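Local coordinates for periplasmic oligopeptide-binding protein (Burkholderia pseudomallei, PDB 3ZS6) that binds oligopeptides in the bacterial periplasm and probably hands them to an ABC transporter for uptake across the inner membrane, at residues A[243-246]-A[252-255]; A[276-281]-A[341-346]; A[90-95]-A[103-108]; A[383-386]-A[392-395]; A[182-187]-A[193-198]. All blocks are in the same frame, centred on the assembly; numbering follows the deposited sequence. Where two conformers were deposited one is given.

The five contacts are spread over one large chain, and no two of them touch. Contact 4 reaches the ligand: Arg394, on its helix, packs on an apolar side chain of the bound peptide. Contact 3 lies about 9 Å from contact 4 between nearest atoms, contact 5 about 10 Å and contact 2 about 13 Å. Contacts 1 and 4 reach the same mixed sheet, through strands 253-258 and 379-385, yet their centres stand 31 Å apart. Contacts 2 and 5 lie on opposite sides of the chain's centre, 52 Å from centre to centre, as do contacts 1 and 3, at 41 Å.

Contact 1: residues A[243-246]-A[252-255]; sequences GQIS and ELRP
Leu253 meets Ile245 and Ser246 through a single methyl, CD2, and its side chain crosses that of Ile245 at roughly a right angle. Ile245 offers its branch methyl: CG2 lies 4.1 Å from Leu253 CD2. It can do so because CG2, not CG1, is anti to the backbone N, with CG1 on the far side from the carbonyl carbon (chi1 -68°). The same leucine methyl also rests against Ser246 at the helix surface, with Leu253 CD2 4.0 Å from Ser246 CA and 4.1 Å from Ser246 CB. Here the first half of helix 242-249 packs on the start of strand 253-258, which follows the helix after a three-residue link and lies at the margin of the mixed sheet. Strand 470-480 pairs antiparallel with strand 253-258 and supplies Leu480, which touches both Ile245 and Leu253, so the two side chains share a third apolar neighbour. No hydrogen bond joins the two segments. Beside the contact, Arg254 turns back on its own segment: NE donates to Glu252 O at 3.2 Å, with the oxygen lying in the guanidinium plane but the nitrogen well above the carbonyl plane.

Contact 2: residues A[276-281]-A[341-346]; sequences KRVREA and AGHGDA
The guanidinium of Arg277 lies with one face over Ala341, whose CA sits 3.7 Å above the plane and over its centre; Arg277 CZ is 3.8 Å from Ala341 CA. The imidazole of His343 meets Val278 CG2 at an oblique angle. These groups gather where helix 327-340 ends in a Schellman motif: Gly342 has positive phi, 85°, and two bonds run back into the last helical turn as the chain turns off toward strand 350-356. Against this turn packs the first part of helix 276-285; the end of 276-281 and the start of 341-346 are 60 positions apart in sequence.

The arginine reaches its place by a bend at chi3 (-65°), which folds the planar group back across the alanine. Its polar end is engaged separately: NH2 forms a salt bridge with Asp275, just before the segment, and this probably helps fix how the flat group is turned. Gln340, on the last turn of helix 327-340, also touches the arginine. Further into the contact the buried Val278 takes over. On the loop side, His343 ND1 is hydrogen-bonded to Asn347 O, and the valine meets the ring at CD2. No hydrogen bond crosses between the segments. The apolar centre is Val278 CG2 against Ala341 CB at 3.8 Å, while the same methyl stands 4.1 Å from His343 CD2.

Contact 3: residues A[90-95]-A[103-108]; sequences QRLADP and ILVEFV
Leu92 extends from its helix with CG anti to the backbone N (chi1 -178°), which carries CD2 out toward Val105. On the other side Val105 holds CG1 between its backbone N and carbonyl carbon (chi1 78°), the crowded position for a valine branch, and this sets CG1 against Ala93. The result is two touches on one valine. Leu92 CD2 comes to 4.0 Å from Val105 CB, while Val105 CG1 lies 4.2 Å from Ala93 CB. The leucine and valine side chains slide past each other in opposite directions, alongside rather than end on. Ala93 is also where the backbones come nearest, its CA 6.7 Å from that of Val105.

The segments belong to the C-terminal turn of helix 82-93 and to the connection that leads from it to helix 111-115. After Ala93 the chain leaves helical geometry at Asp94, loops round, and returns through residues 103-107, which have helical backbone angles without the regular bonding. This coil therefore lies back against the helix that precedes it. Its own bonds include Val108 N to Val105 O at 2.9 Å, while Ile114 of helix 111-115 touches Ala93 and Ser99 of the loop touches Leu92.

All three residues that touch are buried, and no hydrogen bond crosses between the segments. Whatever this contact adds to holding the loop on the helix end therefore comes from dispersion and from withdrawing aliphatic surface from water, with no directional bond to dictate the exact register.

Contact 4: residues A[383-386]-A[392-395]; sequences ENVE and KQRH
Glu383, on strand 379-385, points its CB at the facing helix, and its carboxylate ends at a distance from the Gln393 amide: Glu383 OE2 is 4.5 Å from Gln393 OE1, two oxygens that do not bond. The carboxylate finds its hydrogen bond on the neighbouring strand instead, where OE2 pairs with Thr354 OG1. The side chain of Asn384 leaves the contact and bonds Thr357 OG1 through ND2. Val385 then turns back to the helix, and its CG2 comes to 4.2 Å from Gln393 OE1, a methyl against an amide oxygen.

Between these strand residues and Gln393 begins a beta-alpha-beta crossover: strand 379-385 ends, Glu386 takes the N-cap position, and helix 387-395 starts at once, its last turn lying over the strand it has just left, before the chain goes on to strand 401-407. Strand 350-356 runs between the two strands and parallel to both, and its Thr354 touches Val385 and Gln393.

Gln393 spans the gap by extending from the helix with CD anti to CA (chi2 178°). The amide oxygen OE1 is the end that meets Glu383 OE2 and Val385 CG2, and it is buried there with no hydrogen-bond partner in the model. The backbones remain well separated, Val385 CA and Gln393 CA being 9.9 Å apart. Next along the helix, Arg394 packs on an apolar side chain of the bound peptide, and its NH1 donates to Arg403 O.

Contact 5: residues A[182-187]-A[193-198]; sequences TLVDWQ and VMAKSD
Thr182 and Ala195 are joined by a pair of backbone bonds, the most regular part of this contact: Thr182 N to Ala195 O and Ala195 N to Thr182 O, both 2.9 Å. Next to them Leu183 and Met194 form a non-hydrogen-bonded pair with their CA atoms 4.4 Å apart. Both side chains point to the buried face of the sheet, where Leu35 of helix 26-35 touches each of them.

The other face is the more open to solvent. It carries Thr182, Ala195, Asp185 and Val193, and the exposed Val184 leans across toward it. With CG1 anti to the backbone N (chi1 -177°), Val184 swings CG2 onto Ala195 CB, at 3.7 Å. Further along, Asp185 CB and Val193 CB lie 4.0 Å apart, and the carboxylate is drawn off by charge and amide: OD2 forms a salt bridge with Arg191 and accepts from Gln187 NE2 on its syn lone pair. Back at the Thr182 end, Thr182 CG2 sits 3.6 Å from Ser197 CB, past the end of the strand.

Between Leu183 and Asp185 the register slips by one. Val193 O takes two donors, Val184 N at 2.8 Å and Asp185 N at 3.0 Å, both tilted from its carbonyl plane, and Val193 N returns a bond to Asp185 O. Two residues on one strand facing a single residue on the other make a classic beta bulge, set here in the antiparallel hairpin of strands 181-187 and 191-196 at one edge of a four-stranded mixed sheet.

Contact 1: residues A[243-246]-A[252-255]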
# COMPACT_ATOMS: atom_id res chain seq x y z
N GLY A 243 22.59 -13.52 -0.12
CA GLY A 243 24.01 -13.85 -0.20
C GLY A 243 24.54 -14.13 -1.60
O GLY A 243 25.52 -13.50 -2.04
N GLN A 244 23.92 -15.07 -2.30
CA GLN A 244 24.38 -15.46 -3.62
C GLN A 244 24.08 -14.36 -4.62
O GLN A 244 24.86 -14.12 -5.54
CB GLN A 244 23.72 -16.77 -4.07
CG GLN A 244 22.25 -16.61 -4.46
CD GLN A 244 21.74 -17.76 -5.32
OE1 GLN A 244 22.46 -18.72 -5.60
NE2 GLN A 244 20.48 -17.66 -5.76
N ILE A 245 22.94 -13.71 -4.45
CA ILE A 245 22.52 -12.65 -5.36
C ILE A 245 23.46 -11.45 -5.30
O ILE A 245 23.83 -10.88 -6.32
CB ILE A 245 21.09 -12.20 -5.07
CG1 ILE A 245 20.12 -13.33 -5.41
CG2 ILE A 245 20.76 -10.94 -5.85
CD1 ILE A 245 18.68 -13.03 -5.08
N SER A 246 23.84 -11.08 -4.08
CA SER A 246 24.75 -9.96 -3.87
C SER A 246 26.08 -10.21 -4.57
O SER A 246 26.67 -9.31 -5.18
CB SER A 246 24.96 -9.74 -2.37
OG SER A 246 25.93 -8.74 -2.14
N GLU A 252 23.68 -3.91 -8.58
CA GLU A 252 22.35 -4.01 -9.17
C GLU A 252 21.32 -4.35 -8.08
O GLU A 252 20.12 -4.05 -8.21
CB GLU A 252 22.31 -5.04 -10.31
CG GLU A 252 23.25 -4.69 -11.46
CD GLU A 252 23.18 -5.65 -12.62
OE1 GLU A 252 22.44 -6.65 -12.53
OE2 GLU A 252 23.87 -5.40 -13.64
N LEU A 253 21.79 -4.97 -7.01
CA LEU A 253 20.92 -5.26 -5.87
C LEU A 253 20.76 -3.96 -5.10
O LEU A 253 21.68 -3.52 -4.41
CB LEU A 253 21.54 -6.36 -4.98
CG LEU A 253 20.86 -6.68 -3.63
CD1 LEU A 253 19.37 -6.67 -3.77
CD2 LEU A 253 21.34 -8.02 -3.07
N ARG A 254 19.59 -3.32 -5.24
CA ARG A 254 19.36 -2.02 -4.63
C ARG A 254 18.78 -2.21 -3.23
O ARG A 254 17.64 -2.67 -3.08
CB ARG A 254 18.42 -1.18 -5.49
CG ARG A 254 18.73 -1.22 -6.99
CD ARG A 254 20.14 -0.70 -7.32
NE ARG A 254 20.42 -0.88 -8.74
CZ ARG A 254 20.63 0.10 -9.61
NH1 ARG A 254 20.63 1.37 -9.21
NH2 ARG A 254 20.84 -0.19 -10.88
N PRO A 255 19.55 -1.86 -2.20
CA PRO A 255 19.22 -2.23 -0.83
C PRO A 255 18.49 -1.13 -0.07
O PRO A 255 18.56 0.05 -0.45
CB PRO A 255 20.60 -2.39 -0.20
CG PRO A 255 21.40 -1.28 -0.86
CD PRO A 255 20.86 -1.18 -2.28

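Contact 2: residues A[276-281]-A[341-346]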
# COMPACT_ATOMS: atom_id res chain seq x y z
N LYS A 276 -9.17 -11.38 22.48
CA LYS A 276 -7.84 -10.77 22.50
C LYS A 276 -6.76 -11.70 23.07
O LYS A 276 -5.60 -11.65 22.64
CB LYS A 276 -7.92 -9.46 23.30
CG LYS A 276 -6.61 -8.93 23.88
CD LYS A 276 -6.91 -7.84 24.91
CE LYS A 276 -5.65 -7.14 25.40
NZ LYS A 276 -4.67 -8.06 26.04
N ARG A 277 -7.13 -12.53 24.03
CA ARG A 277 -6.17 -13.46 24.64
C ARG A 277 -5.66 -14.49 23.63
O ARG A 277 -4.48 -14.85 23.64
CB ARG A 277 -6.78 -14.14 25.86
CG ARG A 277 -7.03 -13.18 27.03
CD ARG A 277 -7.94 -13.83 28.08
NE ARG A 277 -9.27 -14.09 27.54
CZ ARG A 277 -10.30 -14.53 28.26
NH1 ARG A 277 -10.14 -14.75 29.56
NH2 ARG A 277 -11.47 -14.74 27.67
N VAL A 278 -6.55 -14.97 22.76
CA VAL A 278 -6.14 -15.90 21.70
C VAL A 278 -5.21 -15.21 20.69
O VAL A 278 -4.16 -15.76 20.34
CB VAL A 278 -7.36 -16.51 20.96
CG1 VAL A 278 -6.91 -17.39 19.80
CG2 VAL A 278 -8.24 -17.31 21.94
N ARG A 279 -5.58 -14.01 20.25
CA ARG A 279 -4.77 -13.27 19.26
C ARG A 279 -3.37 -13.00 19.80
O ARG A 279 -2.36 -13.19 19.11
CB ARG A 279 -5.45 -11.95 18.85
CG ARG A 279 -6.87 -12.12 18.29
CD ARG A 279 -7.38 -10.87 17.55
NE ARG A 279 -7.52 -9.70 18.42
CZ ARG A 279 -8.64 -9.33 19.03
NH1 ARG A 279 -9.76 -10.04 18.86
NH2 ARG A 279 -8.65 -8.25 19.80
N GLU A 280 -3.31 -12.56 21.06
CA GLU A 280 -2.07 -12.27 21.75
C GLU A 280 -1.18 -13.51 21.86
O GLU A 280 0.02 -13.45 21.60
CB GLU A 280 -2.40 -11.74 23.14
CG GLU A 280 -1.20 -11.27 23.94
CD GLU A 280 -1.61 -10.71 25.30
OE1 GLU A 280 -2.82 -10.66 25.58
OE2 GLU A 280 -0.71 -10.31 26.06
N ALA A 281 -1.78 -14.64 22.25
CA ALA A 281 -1.03 -15.89 22.35
C ALA A 281 -0.37 -16.26 21.02
O ALA A 281 0.79 -16.65 20.97
CB ALA A 281 -1.95 -17.01 22.80
N ALA A 341 -8.71 -18.34 27.93
CA ALA A 341 -9.73 -18.04 26.92
C ALA A 341 -10.65 -19.23 26.64
O ALA A 341 -11.55 -19.14 25.81
CB ALA A 341 -9.08 -17.58 25.63
N GLY A 342 -10.41 -20.35 27.33
CA GLY A 342 -11.24 -21.53 27.16
C GLY A 342 -10.81 -22.40 25.99
O GLY A 342 -11.60 -23.21 25.49
N HIS A 343 -9.57 -22.24 25.56
CA HIS A 343 -9.01 -23.08 24.49
C HIS A 343 -7.75 -23.80 24.93
O HIS A 343 -6.75 -23.80 24.22
CB HIS A 343 -8.75 -22.25 23.23
CG HIS A 343 -10.00 -21.81 22.55
ND1 HIS A 343 -10.84 -22.68 21.89
CD2 HIS A 343 -10.58 -20.59 22.46
CE1 HIS A 343 -11.87 -22.02 21.41
NE2 HIS A 343 -11.74 -20.75 21.73
N GLY A 344 -7.82 -24.42 26.10
CA GLY A 344 -6.76 -25.28 26.58
C GLY A 344 -6.77 -26.61 25.84
O GLY A 344 -7.39 -26.75 24.78
N ASP A 345 -6.07 -27.59 26.40
CA ASP A 345 -5.98 -28.90 25.78
C ASP A 345 -7.34 -29.56 25.58
O ASP A 345 -7.50 -30.45 24.74
CB ASP A 345 -5.05 -29.80 26.60
CG ASP A 345 -3.60 -29.37 26.51
OD1 ASP A 345 -3.24 -28.76 25.48
OD2 ASP A 345 -2.83 -29.63 27.46
N ALA A 346 -8.34 -29.10 26.33
CA ALA A 346 -9.68 -29.65 26.21
C ALA A 346 -10.42 -29.13 24.97
O ALA A 346 -11.43 -29.70 24.56
CB ALA A 346 -10.49 -29.38 27.47

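Contact 3: residues A[90-95]-A[103-108]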
# COMPACT_ATOMS: atom_id res chain seq x y z
N GLN A 90 -15.54 13.14 -6.04
CA GLN A 90 -16.94 12.90 -5.70
C GLN A 90 -17.29 11.44 -6.01
O GLN A 90 -17.96 10.75 -5.23
CB GLN A 90 -17.87 13.85 -6.47
CG GLN A 90 -17.88 15.31 -5.97
CD GLN A 90 -18.79 16.20 -6.79
OE1 GLN A 90 -19.43 15.75 -7.74
NE2 GLN A 90 -18.85 17.49 -6.44
N ARG A 91 -16.82 10.96 -7.16
CA ARG A 91 -17.05 9.58 -7.59
C ARG A 91 -16.44 8.58 -6.60
O ARG A 91 -17.06 7.59 -6.22
CB ARG A 91 -16.47 9.39 -9.00
CG ARG A 91 -16.53 7.97 -9.54
CD ARG A 91 -16.03 7.95 -10.97
NE ARG A 91 -16.12 6.63 -11.57
CZ ARG A 91 -15.08 5.81 -11.73
NH1 ARG A 91 -13.86 6.17 -11.33
NH2 ARG A 91 -15.27 4.63 -12.30
N LEU A 92 -15.20 8.85 -6.19
CA LEU A 92 -14.52 8.03 -5.20
C LEU A 92 -15.28 7.96 -3.88
O LEU A 92 -15.41 6.90 -3.27
CB LEU A 92 -13.11 8.57 -4.96
CG LEU A 92 -12.23 7.80 -3.98
CD1 LEU A 92 -12.01 6.36 -4.46
CD2 LEU A 92 -10.89 8.49 -3.78
N ALA A 93 -15.79 9.11 -3.44
CA ALA A 93 -16.51 9.22 -2.18
C ALA A 93 -17.88 8.55 -2.22
O ALA A 93 -18.34 7.99 -1.22
CB ALA A 93 -16.65 10.69 -1.77
N ASP A 94 -18.53 8.62 -3.37
CA ASP A 94 -19.87 8.05 -3.55
C ASP A 94 -19.93 6.54 -3.24
O ASP A 94 -19.30 5.75 -3.93
CB ASP A 94 -20.31 8.29 -5.00
CG ASP A 94 -21.76 7.92 -5.24
OD1 ASP A 94 -22.38 7.27 -4.38
OD2 ASP A 94 -22.26 8.29 -6.33
N PRO A 95 -20.69 6.13 -2.21
CA PRO A 95 -20.70 4.70 -1.89
C PRO A 95 -21.30 3.85 -3.01
O PRO A 95 -21.07 2.64 -3.06
CB PRO A 95 -21.57 4.62 -0.62
CG PRO A 95 -22.41 5.88 -0.65
CD PRO A 95 -21.53 6.92 -1.29
N ILE A 103 -10.43 5.77 1.95
CA ILE A 103 -9.60 6.33 3.02
C ILE A 103 -8.88 7.62 2.62
O ILE A 103 -8.75 8.53 3.43
CB ILE A 103 -8.58 5.30 3.57
CG1 ILE A 103 -7.71 4.76 2.43
CG2 ILE A 103 -9.31 4.16 4.30
CD1 ILE A 103 -6.57 3.86 2.88
N LEU A 104 -8.41 7.70 1.38
CA LEU A 104 -7.66 8.87 0.94
C LEU A 104 -8.50 10.14 0.83
O LEU A 104 -8.02 11.24 1.09
CB LEU A 104 -6.92 8.61 -0.39
CG LEU A 104 -5.67 7.74 -0.28
CD1 LEU A 104 -4.94 7.65 -1.62
CD2 LEU A 104 -4.75 8.28 0.80
N VAL A 105 -9.77 9.99 0.44
CA VAL A 105 -10.64 11.15 0.31
C VAL A 105 -11.29 11.48 1.65
O VAL A 105 -11.94 12.52 1.81
CB VAL A 105 -11.70 10.93 -0.78
CG1 VAL A 105 -12.83 10.04 -0.26
CG2 VAL A 105 -12.24 12.27 -1.28
N GLU A 106 -11.09 10.61 2.62
CA GLU A 106 -11.74 10.75 3.91
C GLU A 106 -11.34 12.03 4.65
O GLU A 106 -12.09 12.53 5.49
CB GLU A 106 -11.46 9.52 4.78
CG GLU A 106 -12.64 9.05 5.62
CD GLU A 106 -12.36 7.73 6.31
OE1 GLU A 106 -12.28 6.70 5.60
OE2 GLU A 106 -12.20 7.72 7.55
N PHE A 107 -10.16 12.56 4.35
CA PHE A 107 -9.70 13.79 5.00
C PHE A 107 -10.47 15.01 4.48
O PHE A 107 -10.50 16.06 5.13
CB PHE A 107 -8.20 14.02 4.80
CG PHE A 107 -7.32 12.99 5.46
CD1 PHE A 107 -7.86 11.85 6.02
CD2 PHE A 107 -5.95 13.18 5.51
CE1 PHE A 107 -7.04 10.90 6.62
CE2 PHE A 107 -5.12 12.24 6.11
CZ PHE A 107 -5.67 11.10 6.67
N VAL A 108 -11.08 14.87 3.31
CA VAL A 108 -11.80 15.98 2.70
C VAL A 108 -13.13 16.26 3.39
O VAL A 108 -13.82 15.34 3.85
CB VAL A 108 -12.00 15.76 1.20
CG1 VAL A 108 -12.69 16.97 0.57
CG2 VAL A 108 -10.66 15.50 0.52

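Contact 4: residues A[383-386]-A[392-395]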
# COMPACT_ATOMS: atom_id res chain seq x y z
N GLU A 383 -3.17 -22.61 2.76
CA GLU A 383 -3.96 -22.53 1.54
C GLU A 383 -3.44 -21.34 0.74
O GLU A 383 -3.25 -20.25 1.28
CB GLU A 383 -5.44 -22.36 1.92
CG GLU A 383 -6.33 -21.74 0.85
CD GLU A 383 -7.78 -21.61 1.33
OE1 GLU A 383 -8.44 -22.66 1.47
OE2 GLU A 383 -8.24 -20.47 1.56
N ASN A 384 -3.16 -21.56 -0.54
CA ASN A 384 -2.62 -20.50 -1.39
C ASN A 384 -3.62 -20.09 -2.46
O ASN A 384 -4.25 -20.94 -3.07
CB ASN A 384 -1.28 -20.92 -2.01
CG ASN A 384 -1.42 -22.07 -3.02
OD1 ASN A 384 -1.76 -23.19 -2.65
ND2 ASN A 384 -1.16 -21.78 -4.28
N VAL A 385 -3.77 -18.78 -2.65
CA VAL A 385 -4.65 -18.25 -3.69
C VAL A 385 -3.99 -17.11 -4.44
O VAL A 385 -2.96 -16.58 -4.01
CB VAL A 385 -5.97 -17.71 -3.10
CG1 VAL A 385 -6.74 -18.80 -2.38
CG2 VAL A 385 -5.69 -16.53 -2.17
N GLU A 386 -4.60 -16.72 -5.57
CA GLU A 386 -4.18 -15.54 -6.30
C GLU A 386 -4.37 -14.29 -5.43
O GLU A 386 -5.32 -14.20 -4.65
CB GLU A 386 -4.98 -15.40 -7.60
CG GLU A 386 -4.68 -14.12 -8.36
CD GLU A 386 -5.42 -14.03 -9.68
OE1 GLU A 386 -6.37 -14.82 -9.90
OE2 GLU A 386 -5.05 -13.16 -10.51
N LYS A 392 -9.94 -9.83 -1.88
CA LYS A 392 -11.39 -9.91 -1.74
C LYS A 392 -11.77 -10.73 -0.51
O LYS A 392 -12.66 -10.34 0.25
CB LYS A 392 -12.02 -10.52 -3.00
CG LYS A 392 -11.88 -9.64 -4.23
CD LYS A 392 -12.53 -10.28 -5.46
CE LYS A 392 -12.36 -9.41 -6.69
NZ LYS A 392 -13.04 -9.99 -7.88
N GLN A 393 -11.11 -11.86 -0.32
CA GLN A 393 -11.43 -12.70 0.84
C GLN A 393 -11.21 -11.97 2.16
O GLN A 393 -12.01 -12.12 3.09
CB GLN A 393 -10.64 -14.01 0.80
CG GLN A 393 -11.20 -15.01 -0.21
CD GLN A 393 -10.38 -16.29 -0.27
OE1 GLN A 393 -9.23 -16.32 0.16
NE2 GLN A 393 -10.98 -17.35 -0.78
N ARG A 394 -10.14 -11.19 2.26
CA ARG A 394 -9.89 -10.42 3.48
C ARG A 394 -10.99 -9.37 3.71
O ARG A 394 -11.50 -9.22 4.83
CB ARG A 394 -8.48 -9.79 3.46
CG ARG A 394 -7.35 -10.81 3.50
CD ARG A 394 -5.95 -10.18 3.51
NE ARG A 394 -5.81 -9.06 2.58
CZ ARG A 394 -4.68 -8.72 1.95
NH1 ARG A 394 -3.58 -9.44 2.11
NH2 ARG A 394 -4.67 -7.65 1.15
N HIS A 395 -11.36 -8.64 2.66
CA HIS A 395 -12.46 -7.67 2.77
C HIS A 395 -13.74 -8.34 3.27
O HIS A 395 -14.48 -7.76 4.07
CB HIS A 395 -12.74 -6.98 1.43
CG HIS A 395 -11.83 -5.83 1.13
ND1 HIS A 395 -11.78 -4.69 1.91
CD2 HIS A 395 -10.93 -5.63 0.13
CE1 HIS A 395 -10.89 -3.85 1.41
NE2 HIS A 395 -10.36 -4.40 0.33

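Contact 5: residues A[182-187]-A[193-198]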
# COMPACT_ATOMS: atom_id res chain seq x y z
N THR A 182 0.35 5.84 -22.28
CA THR A 182 -0.98 5.38 -22.63
C THR A 182 -0.94 3.86 -22.78
O THR A 182 0.05 3.30 -23.26
CB THR A 182 -1.48 5.99 -23.96
OG1 THR A 182 -0.66 5.52 -25.04
CG2 THR A 182 -1.44 7.51 -23.91
N LEU A 183 -2.04 3.22 -22.40
CA LEU A 183 -2.13 1.77 -22.39
C LEU A 183 -2.26 1.21 -23.80
O LEU A 183 -3.18 1.58 -24.53
CB LEU A 183 -3.33 1.34 -21.55
CG LEU A 183 -3.51 -0.16 -21.32
CD1 LEU A 183 -2.36 -0.70 -20.48
CD2 LEU A 183 -4.85 -0.42 -20.64
N VAL A 184 -1.36 0.30 -24.17
CA VAL A 184 -1.41 -0.33 -25.49
C VAL A 184 -1.98 -1.75 -25.44
O VAL A 184 -2.74 -2.15 -26.33
CB VAL A 184 -0.01 -0.39 -26.15
CG1 VAL A 184 -0.12 -0.98 -27.55
CG2 VAL A 184 0.62 0.99 -26.20
N ASP A 185 -1.60 -2.51 -24.42
CA ASP A 185 -2.04 -3.90 -24.33
C ASP A 185 -2.23 -4.30 -22.87
O ASP A 185 -1.45 -3.90 -22.00
CB ASP A 185 -1.04 -4.83 -25.02
CG ASP A 185 -1.57 -6.25 -25.20
OD1 ASP A 185 -2.80 -6.42 -25.39
OD2 ASP A 185 -0.75 -7.20 -25.15
N TRP A 186 -3.28 -5.07 -22.61
CA TRP A 186 -3.53 -5.60 -21.28
C TRP A 186 -4.03 -7.04 -21.41
O TRP A 186 -5.20 -7.26 -21.71
CB TRP A 186 -4.57 -4.75 -20.55
CG TRP A 186 -4.85 -5.19 -19.14
CD1 TRP A 186 -4.26 -6.23 -18.47
CD2 TRP A 186 -5.79 -4.61 -18.22
NE1 TRP A 186 -4.77 -6.33 -17.19
CE2 TRP A 186 -5.71 -5.34 -17.01
CE3 TRP A 186 -6.69 -3.54 -18.30
CZ2 TRP A 186 -6.50 -5.04 -15.89
CZ3 TRP A 186 -7.47 -3.23 -17.18
CH2 TRP A 186 -7.36 -3.98 -16.00
N GLN A 187 -3.13 -8.00 -21.22
CA GLN A 187 -3.52 -9.40 -21.18
C GLN A 187 -3.36 -9.91 -19.75
O GLN A 187 -2.24 -10.09 -19.28
CB GLN A 187 -2.68 -10.24 -22.14
CG GLN A 187 -2.75 -9.77 -23.60
CD GLN A 187 -1.91 -10.64 -24.53
OE1 GLN A 187 -1.91 -11.87 -24.42
NE2 GLN A 187 -1.18 -10.00 -25.43
N VAL A 193 1.26 -3.57 -21.56
CA VAL A 193 2.22 -2.76 -22.32
C VAL A 193 1.69 -1.34 -22.47
O VAL A 193 0.50 -1.13 -22.73
CB VAL A 193 2.50 -3.35 -23.74
CG1 VAL A 193 3.56 -2.52 -24.47
CG2 VAL A 193 2.93 -4.81 -23.65
N MET A 194 2.58 -0.36 -22.31
CA MET A 194 2.20 1.05 -22.47
C MET A 194 3.28 1.83 -23.21
O MET A 194 4.46 1.49 -23.15
CB MET A 194 1.89 1.71 -21.12
CG MET A 194 3.03 1.73 -20.12
SD MET A 194 2.53 2.29 -18.45
CE MET A 194 1.41 0.99 -17.91
N ALA A 195 2.86 2.88 -23.91
CA ALA A 195 3.75 3.65 -24.78
C ALA A 195 3.80 5.11 -24.36
O ALA A 195 2.80 5.65 -23.89
CB ALA A 195 3.29 3.54 -26.22
N LYS A 196 4.95 5.74 -24.53
CA LYS A 196 5.09 7.15 -24.17
C LYS A 196 3.99 7.96 -24.85
O LYS A 196 3.70 7.76 -26.04
CB LYS A 196 6.47 7.69 -24.56
CG LYS A 196 6.64 9.19 -24.34
CD LYS A 196 8.03 9.67 -24.78
CE LYS A 196 8.11 11.20 -24.79
NZ LYS A 196 9.50 11.69 -25.02
N SER A 197 3.36 8.86 -24.11
CA SER A 197 2.29 9.68 -24.66
C SER A 197 2.81 11.00 -25.19
O SER A 197 3.49 11.73 -24.47
CB SER A 197 1.22 9.96 -23.61
OG SER A 197 0.27 10.90 -24.09
N ASP A 198 2.48 11.33 -26.43
CA ASP A 198 2.88 12.61 -27.01
C ASP A 198 1.94 13.74 -26.58
O ASP A 198 2.18 14.90 -26.89
CB ASP A 198 2.97 12.52 -28.54
CG ASP A 198 1.75 11.88 -29.17
OD1 ASP A 198 1.06 11.09 -28.49
OD2 ASP A 198 1.48 12.14 -30.36